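Local coordinates for CBS domain protein/ACT domain protein (Thermotoga maritima, PDB 1VR9) that is of unknown function but joins a pair of CBS domains to an ACT domain, modules that in other proteins commonly bind small regulatory molecules, at residues Q43-C47 / V59-E63; L80-V85 / L97-E103; W18-F23 / L115-V119. One frame throughout, in Å; residues are numbered along the deposited sequence. Where two conformers were deposited one is given.

The three contacts show how a CBS pair is held within and between its domains. Contact 1 closes the hairpin of the first CBS domain and contact 2 packs a loop against the end of a helix in the second; contact 3 lays the chain's early part, from the first CBS domain, on an outer strand of the second. All are partly buried, mixing core residues with solvent-exposed ones. Contacts 1 and 3 rest on backbone hydrogen bonds, within a hairpin and along an outer strand respectively, each supplemented by a long side chain and a water, whereas contact 2 relies on aromatic and aliphatic packing around Phe83. Contact 2 touches both others, meeting contact 1 near Glu103 and contact 3 through Phe98.

Contact 1 of 3, residues Q43-C47 / V59-E63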
# COMPACT_ATOMS: atom_id res chain seq x y z
N GLN A 43 2.41 -10.21 8.18
CA GLN A 43 2.37 -9.87 9.60
C GLN A 43 2.05 -8.39 9.77
O GLN A 43 2.78 -7.65 10.47
CB GLN A 43 3.70 -10.23 10.28
CG GLN A 43 4.11 -11.69 10.06
CD GLN A 43 5.27 -12.13 10.91
OE1 GLN A 43 6.34 -12.44 10.39
NE2 GLN A 43 5.07 -12.15 12.23
N THR A 44 0.96 -7.97 9.14
CA THR A 44 0.62 -6.57 9.04
C THR A 44 -0.92 -6.34 9.10
O THR A 44 -1.68 -7.30 9.24
CB THR A 44 1.25 -6.00 7.77
OG1 THR A 44 1.15 -4.57 7.77
CG2 THR A 44 0.56 -6.58 6.51
N ASN A 45 -1.34 -5.08 9.07
CA ASN A 45 -2.75 -4.71 9.19
C ASN A 45 -3.21 -3.79 8.03
O ASN A 45 -4.19 -3.04 8.18
CB ASN A 45 -3.04 -4.02 10.52
CG ASN A 45 -2.18 -2.80 10.74
OD1 ASN A 45 -1.35 -2.44 9.90
ND2 ASN A 45 -2.35 -2.16 11.90
N GLU A 46 -2.48 -3.85 6.93
CA GLU A 46 -2.80 -3.10 5.70
C GLU A 46 -2.67 -4.05 4.50
O GLU A 46 -1.79 -4.92 4.47
CB GLU A 46 -1.79 -1.97 5.50
CG GLU A 46 -1.99 -1.19 4.19
CD GLU A 46 -0.81 -0.31 3.80
OE1 GLU A 46 0.16 -0.30 4.54
OE2 GLU A 46 -0.90 0.41 2.79
N CYS A 47 -3.54 -3.86 3.49
CA CYS A 47 -3.45 -4.56 2.23
C CYS A 47 -3.66 -3.52 1.15
O CYS A 47 -4.61 -2.74 1.25
CB CYS A 47 -4.54 -5.63 2.13
SG CYS A 47 -4.18 -6.88 0.91
N VAL A 59 -6.40 1.15 -0.05
CA VAL A 59 -5.88 0.18 0.88
C VAL A 59 -7.04 -0.33 1.72
O VAL A 59 -8.04 0.37 1.89
CB VAL A 59 -4.76 0.80 1.77
CG1 VAL A 59 -3.70 1.51 0.92
CG2 VAL A 59 -5.34 1.76 2.74
N VAL A 60 -6.92 -1.55 2.22
CA VAL A 60 -7.84 -2.10 3.21
C VAL A 60 -7.12 -2.17 4.55
O VAL A 60 -6.00 -2.68 4.63
CB VAL A 60 -8.34 -3.51 2.83
CG1 VAL A 60 -9.18 -4.11 3.92
CG2 VAL A 60 -9.14 -3.41 1.56
N ASN A 61 -7.75 -1.61 5.57
CA ASN A 61 -7.24 -1.66 6.96
C ASN A 61 -7.90 -2.85 7.68
O ASN A 61 -9.12 -3.00 7.63
CB ASN A 61 -7.58 -0.36 7.69
CG ASN A 61 -6.98 0.87 7.01
OD1 ASN A 61 -5.78 1.11 7.08
ND2 ASN A 61 -7.83 1.64 6.35
N LYS A 62 -7.10 -3.68 8.36
CA LYS A 62 -7.58 -4.90 9.06
C LYS A 62 -8.77 -4.67 9.98
O LYS A 62 -9.68 -5.49 10.04
CB LYS A 62 -6.43 -5.54 9.86
CG LYS A 62 -6.78 -6.84 10.59
CD LYS A 62 -5.51 -7.55 11.05
CE LYS A 62 -5.80 -8.81 11.85
NZ LYS A 62 -4.56 -9.38 12.44
N GLU A 63 -8.75 -3.55 10.71
CA GLU A 63 -9.80 -3.23 11.69
C GLU A 63 -11.17 -3.13 11.03
O GLU A 63 -12.19 -3.46 11.65
CB GLU A 63 -9.48 -1.91 12.41
CG GLU A 63 -9.51 -0.69 11.48
CD GLU A 63 -9.24 0.65 12.16
OE1 GLU A 63 -9.20 0.73 13.41
OE2 GLU A 63 -9.07 1.64 11.41
O HOH W 1 -2.41 -9.60 10.22
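Glu46 turns its carboxylate against an aliphatic neighbour: OE2 rests 3.5 Å from CG1 of Val59, although the residue registered opposite Glu46 is Asn61. The side chain reaches this position because CG stands anti to the backbone N (chi1 176°) and the chain continues extended, crossing the valine at a slant. The other oxygen, OE1, accepts a hydrogen bond from the backbone N of Tyr105 and also lies close to OE1 of Glu103, so the proximity of two acids may raise the affinity of one of them for a proton.

The backbone beneath is an antiparallel hairpin ladder. Cys47 and Val60 form a hydrogen-bonded pair, with Cys47 N 3.0 Å from Val60 O and Val60 N 2.8 Å from Cys47 O, while Glu46 and Asn61 form the non-hydrogen-bonded pair next to it. One further bond prolongs the ladder as the strands give out: Lys62 N lies 3.0 Å from Asn45 O, almost straight at 172°, yet the donor sits 46° above the carbonyl plane. This departure accompanies the turn of the second strand into a 3-10 segment at Lys62. Beside that bond the CB atoms of Asn45 and Lys62 pack at 3.8 Å. The extended lysine then leads its amine away to a water, which lies 3.1 Å from Lys62 NZ and donates to Thr44 O at 2.6 Å.

The hairpin belongs to the beta-alpha-beta-beta core of a CBS domain. Cys47 and Val60 face helix 32-41, where both touch Cys35; a Schellman motif with Gln43 as its C-prime residue ends that helix. Glu46 on the other face meets Pro104, and strand 46-50 runs between strand 56-61 and the parallel strand 25-27.

Contact 2 of 3, residues L80-V85 / L97-E103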
# COMPACT_ATOMS: atom_id res chain seq x y z
N LEU A 80 -8.59 5.33 1.54
CA LEU A 80 -7.38 6.07 1.14
C LEU A 80 -7.04 5.99 -0.36
O LEU A 80 -5.91 5.65 -0.73
CB LEU A 80 -6.17 5.60 1.96
CG LEU A 80 -6.29 5.60 3.49
CD1 LEU A 80 -4.98 5.23 4.16
CD2 LEU A 80 -6.77 7.00 3.93
N PRO A 81 -8.00 6.36 -1.22
CA PRO A 81 -7.71 6.36 -2.65
C PRO A 81 -6.62 7.36 -3.05
O PRO A 81 -6.10 7.25 -4.17
CB PRO A 81 -9.06 6.73 -3.29
CG PRO A 81 -9.85 7.34 -2.24
CD PRO A 81 -9.38 6.80 -0.94
N ASP A 82 -6.30 8.33 -2.19
CA ASP A 82 -5.33 9.39 -2.50
C ASP A 82 -3.94 9.10 -1.94
O ASP A 82 -3.04 9.94 -2.08
CB ASP A 82 -5.82 10.75 -1.99
CG ASP A 82 -7.25 11.08 -2.45
OD1 ASP A 82 -7.51 11.14 -3.69
OD2 ASP A 82 -8.13 11.28 -1.58
N PHE A 83 -3.77 7.93 -1.31
CA PHE A 83 -2.53 7.58 -0.60
C PHE A 83 -1.58 6.83 -1.54
O PHE A 83 -1.60 5.61 -1.63
CB PHE A 83 -2.84 6.75 0.66
CG PHE A 83 -1.64 6.43 1.50
CD1 PHE A 83 -0.97 7.44 2.21
CD2 PHE A 83 -1.20 5.11 1.66
CE1 PHE A 83 0.12 7.14 3.01
CE2 PHE A 83 -0.14 4.81 2.45
CZ PHE A 83 0.54 5.84 3.14
N PHE A 84 -0.77 7.60 -2.26
CA PHE A 84 0.18 7.04 -3.21
C PHE A 84 1.25 8.08 -3.53
O PHE A 84 1.07 9.27 -3.30
CB PHE A 84 -0.54 6.65 -4.54
CG PHE A 84 -1.12 7.82 -5.29
CD1 PHE A 84 -0.34 8.59 -6.13
CD2 PHE A 84 -2.45 8.18 -5.11
CE1 PHE A 84 -0.88 9.69 -6.79
CE2 PHE A 84 -2.99 9.24 -5.76
CZ PHE A 84 -2.22 10.01 -6.60
N VAL A 85 2.36 7.60 -4.09
CA VAL A 85 3.34 8.48 -4.75
C VAL A 85 3.67 7.91 -6.14
O VAL A 85 3.36 6.77 -6.40
CB VAL A 85 4.62 8.66 -3.92
CG1 VAL A 85 4.31 9.42 -2.67
CG2 VAL A 85 5.31 7.32 -3.60
N LEU A 97 3.39 12.10 2.48
CA LEU A 97 2.31 11.09 2.51
C LEU A 97 2.31 10.33 3.84
O LEU A 97 1.24 10.08 4.40
CB LEU A 97 2.42 10.10 1.36
CG LEU A 97 1.93 10.52 -0.02
CD1 LEU A 97 0.42 10.66 -0.04
CD2 LEU A 97 2.56 11.81 -0.46
N PHE A 98 3.49 9.93 4.33
CA PHE A 98 3.56 9.23 5.62
C PHE A 98 3.12 10.13 6.79
O PHE A 98 2.56 9.65 7.77
CB PHE A 98 4.94 8.60 5.90
CG PHE A 98 5.23 7.34 5.08
CD1 PHE A 98 4.45 6.20 5.21
CD2 PHE A 98 6.36 7.28 4.26
CE1 PHE A 98 4.75 5.04 4.52
CE2 PHE A 98 6.66 6.14 3.55
CZ PHE A 98 5.86 5.01 3.66
N LEU A 99 3.34 11.42 6.67
CA LEU A 99 2.83 12.38 7.66
C LEU A 99 1.30 12.39 7.68
O LEU A 99 0.68 12.50 8.74
CB LEU A 99 3.36 13.78 7.38
CG LEU A 99 2.81 14.86 8.32
CD1 LEU A 99 3.33 14.66 9.72
CD2 LEU A 99 3.17 16.23 7.79
N GLU A 100 0.69 12.28 6.50
CA GLU A 100 -0.76 12.17 6.38
C GLU A 100 -1.31 10.86 6.95
O GLU A 100 -2.28 10.88 7.73
CB GLU A 100 -1.21 12.33 4.91
CG GLU A 100 -1.09 13.76 4.38
CD GLU A 100 -1.43 13.89 2.90
OE1 GLU A 100 -2.16 13.04 2.36
OE2 GLU A 100 -0.95 14.86 2.27
N HIS A 101 -0.66 9.73 6.60
CA HIS A 101 -1.07 8.40 7.06
C HIS A 101 0.13 7.48 7.30
O HIS A 101 0.88 7.16 6.35
CB HIS A 101 -1.98 7.76 6.00
CG HIS A 101 -3.17 8.60 5.64
ND1 HIS A 101 -4.26 8.74 6.46
CD2 HIS A 101 -3.44 9.31 4.52
CE1 HIS A 101 -5.15 9.53 5.88
NE2 HIS A 101 -4.68 9.88 4.70
N GLN A 102 0.31 7.01 8.54
CA GLN A 102 1.50 6.18 8.86
C GLN A 102 1.27 4.68 8.58
O GLN A 102 1.38 3.82 9.47
CB GLN A 102 1.94 6.39 10.31
CG GLN A 102 2.41 7.82 10.62
CD GLN A 102 1.30 8.75 11.05
OE1 GLN A 102 0.61 8.51 12.05
NE2 GLN A 102 1.14 9.84 10.31
N GLU A 103 0.96 4.37 7.34
CA GLU A 103 0.69 3.01 6.92
C GLU A 103 2.04 2.35 6.72
O GLU A 103 3.01 3.03 6.39
CB GLU A 103 -0.08 3.02 5.60
CG GLU A 103 -1.48 3.60 5.64
CD GLU A 103 -2.47 2.72 6.37
OE1 GLU A 103 -2.30 1.48 6.40
OE2 GLU A 103 -3.43 3.29 6.95
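Phe83 inserts its ring between the C-terminal end of helix 91-100 and the residues that follow it, packing a loop of the second CBS domain onto one of that domain's helices. With CG anti to the backbone N (chi1 -176°), the ring swings in toward Leu97, His101 and Glu103. Its CE1 comes 3.4 Å from Leu97 O, which lies at the ring edge and in its plane, while CE2 reaches 3.6 Å from Glu103 CB. His101 directs its imidazole edge toward the phenyl face in an offset edge-to-face pair, with planes at 88° and centroids 5.7 Å apart. Exchanging Phe83 for an alanine here removes the ring and would probably leave His101 without its aromatic partner and open a gap between Leu97 and Glu103.

Around this first shell, Leu80 lays CD2 over a face of the His101 ring in a CH-pi contact, 3.8 Å from its centroid. Val85 CG1 packs 3.7 Å from Leu97 CD2, and strand 105-109 adds Leu106 and Pro107 to the surroundings of Phe83.

A type I turn from Leu80 to Phe83 sets the leucine and the phenyl on the same partner, His101. The leucine's other methyl, Leu80 CD1, lies 3.7 Å from Glu103 OE2.

Contact 3 of 3, residues W18-F23 / L115-V119; sequences WVTQDF and LKGAV
Val19, Thr20 and Gln21 run along strand 115-120, an outer strand of the second CBS domain's sheet, and a single antiparallel bridge, Thr20 with Ala118, fastens them to it. Just before the bridge, Trp18 sends its indole away to Ala127 and Glu130 of helix 121-130. Val19 brings CG1 to 3.8 Å from Gly117 CA. Gly117, with Lys116, makes a classic beta bulge opposite Val108; at its backbone angles (phi 150°, psi -163°) a CB would jam against the carbonyl O of Lys116, and it would also run into Val19 CG1.

Thr20 supplies both bonds of the hydrogen-bonded pair: its N is 2.8 Å from Ala118 O, and its O is 3.1 Å from Ala118 N. Its hydroxyl serves its own segment instead, OG1 accepting from Asp22 N at 3.0 Å to form an ST turn that bends the chain off the strand. Gln21 starts out pointing away, but a bend in its chain returns the amide, and NE2 donates to Lys116 O at 2.8 Å, with the acceptor in the amide plane. Gln21 OE1 accepts weakly from a water that also donates weakly to Leu115 O.

Asp22 passes the strand by and bonds to Tyr42 through OD1. Phe23 then comes back over strand 115-120. With CG between the backbone N and the carbonyl carbon (chi1 68°), the ring covers Ala118, whose CB sits 4.1 Å from the ring centroid over one face. Ile48 of the first CBS domain touches both residues, making this a junction between the domains. At the ring's edge, Phe23 CZ meets Leu115 CD2 at 4.3 Å.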
# COMPACT_ATOMS: atom_id res chain seq x y z
N TRP A 18 13.77 2.78 -3.93
CA TRP A 18 13.35 2.14 -2.67
C TRP A 18 12.09 1.27 -2.82
O TRP A 18 11.59 0.71 -1.84
CB TRP A 18 13.15 3.23 -1.61
CG TRP A 18 14.40 4.05 -1.37
CD1 TRP A 18 14.74 5.23 -1.98
CD2 TRP A 18 15.49 3.74 -0.49
NE1 TRP A 18 15.95 5.67 -1.53
CE2 TRP A 18 16.44 4.77 -0.62
CE3 TRP A 18 15.75 2.67 0.38
CZ2 TRP A 18 17.64 4.78 0.11
CZ3 TRP A 18 16.94 2.67 1.10
CH2 TRP A 18 17.88 3.72 0.95
N VAL A 19 11.57 1.13 -4.03
CA VAL A 19 10.37 0.33 -4.27
C VAL A 19 10.61 -1.16 -4.05
O VAL A 19 11.63 -1.70 -4.50
CB VAL A 19 9.82 0.54 -5.69
CG1 VAL A 19 8.71 -0.44 -6.00
CG2 VAL A 19 9.33 1.95 -5.84
N THR A 20 9.64 -1.82 -3.42
CA THR A 20 9.64 -3.27 -3.25
C THR A 20 8.42 -3.89 -3.93
O THR A 20 7.37 -3.23 -4.06
CB THR A 20 9.66 -3.67 -1.75
OG1 THR A 20 9.85 -5.09 -1.62
CG2 THR A 20 8.38 -3.25 -0.99
N GLN A 21 8.56 -5.15 -4.33
CA GLN A 21 7.40 -5.96 -4.75
C GLN A 21 6.93 -6.89 -3.63
O GLN A 21 5.92 -7.59 -3.77
CB GLN A 21 7.74 -6.75 -6.03
CG GLN A 21 8.23 -5.89 -7.18
CD GLN A 21 7.23 -4.82 -7.60
OE1 GLN A 21 6.04 -5.06 -7.63
NE2 GLN A 21 7.73 -3.65 -7.94
N ASP A 22 7.64 -6.86 -2.50
CA ASP A 22 7.35 -7.71 -1.36
C ASP A 22 6.42 -6.93 -0.41
O ASP A 22 6.85 -6.33 0.58
CB ASP A 22 8.68 -8.12 -0.69
CG ASP A 22 8.61 -9.46 0.07
OD1 ASP A 22 7.52 -10.06 0.16
OD2 ASP A 22 9.67 -9.90 0.57
N PHE A 23 5.13 -6.92 -0.75
CA PHE A 23 4.11 -6.23 0.04
C PHE A 23 2.74 -6.88 -0.14
O PHE A 23 2.51 -7.56 -1.16
CB PHE A 23 4.04 -4.76 -0.39
CG PHE A 23 3.52 -4.54 -1.77
CD1 PHE A 23 4.37 -4.61 -2.87
CD2 PHE A 23 2.18 -4.23 -2.00
CE1 PHE A 23 3.90 -4.42 -4.16
CE2 PHE A 23 1.72 -4.03 -3.29
CZ PHE A 23 2.57 -4.12 -4.36
N LEU A 115 -0.50 0.37 -10.44
CA LEU A 115 0.32 0.00 -9.30
C LEU A 115 1.65 -0.63 -9.74
O LEU A 115 1.66 -1.62 -10.48
CB LEU A 115 -0.45 -0.99 -8.41
CG LEU A 115 0.15 -1.32 -7.05
CD1 LEU A 115 0.31 -0.05 -6.21
CD2 LEU A 115 -0.75 -2.30 -6.35
N LYS A 116 2.76 -0.04 -9.31
CA LYS A 116 4.10 -0.51 -9.72
C LYS A 116 4.90 -1.14 -8.58
O LYS A 116 5.99 -1.70 -8.81
CB LYS A 116 4.89 0.65 -10.30
CG LYS A 116 4.27 1.22 -11.59
CD LYS A 116 4.00 0.17 -12.66
CE LYS A 116 5.24 -0.60 -13.08
NZ LYS A 116 5.06 -1.21 -14.44
N GLY A 117 4.37 -1.05 -7.38
CA GLY A 117 5.04 -1.53 -6.15
C GLY A 117 4.62 -0.72 -4.95
O GLY A 117 3.58 -0.03 -4.97
N ALA A 118 5.41 -0.83 -3.89
CA ALA A 118 5.23 -0.01 -2.69
C ALA A 118 6.58 0.40 -2.13
O ALA A 118 7.61 -0.23 -2.40
CB ALA A 118 4.50 -0.77 -1.64
N VAL A 119 6.55 1.45 -1.33
CA VAL A 119 7.67 1.82 -0.44
C VAL A 119 7.24 1.45 0.97
O VAL A 119 6.24 1.98 1.50
CB VAL A 119 8.01 3.33 -0.51
CG1 VAL A 119 9.15 3.69 0.49
CG2 VAL A 119 8.43 3.72 -1.90
O HOH W 2 2.94 -3.84 -8.25